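Local coordinates for protein glycogen synthase (Cyanobacterium sp. CLg1, PDB 6GNF) that is a bacterial glycogen (starch) synthase of the glycosyltransferase family, a two-domain enzyme that holds ADP and a glycan in the cleft between its domains, at residues A[350-355]-A[424-430]. Numbering follows the deposited sequence.
Sequences IPLFGF and ADYCLMP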
# COMPACT_ATOMS: atom_id res chain seq x y z
N ILE A 350 -14.59 1.49 29.39
CA ILE A 350 -14.29 2.74 28.68
C ILE A 350 -14.00 2.41 27.22
O ILE A 350 -13.07 1.64 26.95
CB ILE A 350 -13.07 3.46 29.28
CG1 ILE A 350 -13.40 3.93 30.70
CG2 ILE A 350 -12.69 4.67 28.43
CD1 ILE A 350 -12.18 4.32 31.52
N PRO A 351 -14.77 2.99 26.28
CA PRO A 351 -14.54 2.67 24.86
C PRO A 351 -13.18 3.15 24.39
O PRO A 351 -12.80 4.29 24.67
CB PRO A 351 -15.67 3.42 24.14
CG PRO A 351 -16.04 4.53 25.06
CD PRO A 351 -15.81 4.02 26.45
N LEU A 352 -12.45 2.28 23.68
CA LEU A 352 -11.09 2.59 23.25
C LEU A 352 -10.99 2.63 21.73
O LEU A 352 -11.43 1.71 21.05
CB LEU A 352 -10.12 1.55 23.82
CG LEU A 352 -8.63 1.91 23.73
CD1 LEU A 352 -7.87 1.33 24.91
CD2 LEU A 352 -8.00 1.45 22.44
N PHE A 353 -10.39 3.71 21.22
CA PHE A 353 -10.12 3.89 19.80
C PHE A 353 -8.64 3.69 19.51
O PHE A 353 -7.79 4.21 20.23
CB PHE A 353 -10.50 5.31 19.36
CG PHE A 353 -11.98 5.58 19.38
CD1 PHE A 353 -12.61 5.98 20.54
CD2 PHE A 353 -12.73 5.45 18.22
CE1 PHE A 353 -13.97 6.23 20.56
CE2 PHE A 353 -14.10 5.70 18.22
CZ PHE A 353 -14.72 6.10 19.39
N GLY A 354 -8.33 2.95 18.45
CA GLY A 354 -6.94 2.69 18.06
C GLY A 354 -6.62 3.15 16.65
O GLY A 354 -7.39 2.90 15.72
N PHE A 355 -5.48 3.82 16.49
CA PHE A 355 -4.99 4.22 15.18
C PHE A 355 -3.63 3.59 14.93
O PHE A 355 -2.75 3.60 15.80
CB PHE A 355 -4.88 5.74 15.08
CG PHE A 355 -4.15 6.22 13.84
CD1 PHE A 355 -2.77 6.31 13.82
CD2 PHE A 355 -4.86 6.58 12.70
CE1 PHE A 355 -2.10 6.74 12.69
CE2 PHE A 355 -4.19 7.02 11.57
CZ PHE A 355 -2.81 7.10 11.57
N ALA A 424 -8.49 -2.84 21.20
CA ALA A 424 -9.34 -1.69 20.93
C ALA A 424 -10.77 -2.12 20.61
O ALA A 424 -10.99 -3.20 20.06
CB ALA A 424 -8.78 -0.86 19.79
N ASP A 425 -11.72 -1.25 20.92
CA ASP A 425 -13.11 -1.45 20.53
C ASP A 425 -13.33 -0.95 19.11
O ASP A 425 -14.13 -1.51 18.37
CB ASP A 425 -14.03 -0.70 21.47
CG ASP A 425 -13.92 -1.20 22.88
OD1 ASP A 425 -13.98 -2.43 23.04
OD2 ASP A 425 -13.77 -0.37 23.80
N TYR A 426 -12.61 0.11 18.76
CA TYR A 426 -12.78 0.76 17.47
C TYR A 426 -11.44 0.97 16.76
O TYR A 426 -10.44 1.27 17.39
CB TYR A 426 -13.49 2.10 17.68
CG TYR A 426 -14.87 1.97 18.28
CD1 TYR A 426 -15.93 1.49 17.52
CD2 TYR A 426 -15.11 2.30 19.61
CE1 TYR A 426 -17.20 1.35 18.06
CE2 TYR A 426 -16.38 2.17 20.17
CZ TYR A 426 -17.42 1.70 19.39
OH TYR A 426 -18.69 1.57 19.94
N CYS A 427 -11.47 0.81 15.44
CA CYS A 427 -10.32 1.09 14.58
C CYS A 427 -10.55 2.41 13.85
O CYS A 427 -11.41 2.52 12.98
CB CYS A 427 -10.14 -0.05 13.58
SG CYS A 427 -8.92 0.27 12.31
N LEU A 428 -9.76 3.42 14.21
CA LEU A 428 -9.98 4.79 13.78
C LEU A 428 -9.09 5.16 12.61
O LEU A 428 -7.86 5.16 12.74
CB LEU A 428 -9.70 5.72 14.96
CG LEU A 428 -10.06 7.20 14.86
CD1 LEU A 428 -11.56 7.38 14.83
CD2 LEU A 428 -9.46 7.95 16.04
N MET A 429 -9.70 5.45 11.45
CA MET A 429 -8.97 5.79 10.23
C MET A 429 -9.50 7.06 9.57
O MET A 429 -10.29 7.00 8.62
CB MET A 429 -9.06 4.64 9.22
CG MET A 429 -8.56 3.30 9.76
SD MET A 429 -8.69 2.01 8.52
CE MET A 429 -7.45 2.53 7.36
N PRO A 430 -9.03 8.24 10.03
CA PRO A 430 -9.45 9.52 9.46
C PRO A 430 -8.66 9.88 8.20
O PRO A 430 -8.06 10.96 8.13
CB PRO A 430 -9.15 10.49 10.60
CG PRO A 430 -7.94 9.92 11.25
CD PRO A 430 -8.09 8.42 11.15
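Backbone bonds from L352 and G354 join D425, Y426 and L428, pairing strands 352-356 and 426-429 in parallel at the middle of the six-stranded sheet of the C-terminal Rossmann-like domain. G354 N donates to Y426 O (2.9 Å), and L428 N reaches G354 O in a nearly straight bond. At the entry to the ladder L352 O takes two donors, D425 N and Y426 N. G354 presents only hydrogens to the face where A424 packs, so the A424 methyl can sit against the backbone, its CB 4.1 Å from G354 N.

D425 extends the pairing with its side chain: OD2 accepts L352 N at 3.0 Å, on the anti side of the carboxylate. The same oxygen forms a salt bridge with K335, which also binds I350 O, so the buried charge is probably compensated. A carboxylate suits a place offering both a backbone N-H and a lysine amine.

Apolar contacts fill in around this frame. F353 and Y426, paired across the strands, form an offset stack, centroids 4.9 Å apart and planes at 23°. In both, CG stands beside the backbone N (chi1 -69° and -61°), sending these flat rings over the same face to overlap under helix 485-503. L428 CD1 adjoins F353 there, while L352 CD2 rests on A424 CB (3.6 Å). Toward the carboxyl ends, F355 turns its ring edge to L428 O and P430 CD, beside helix 365-370.

A buried carboxylate thus ties down the start of the strand pair and stacked aromatic rings cover one face, which probably fixes the register of two core strands, the first carrying F355, whose side chain lies about 7 Å from the bound ADP.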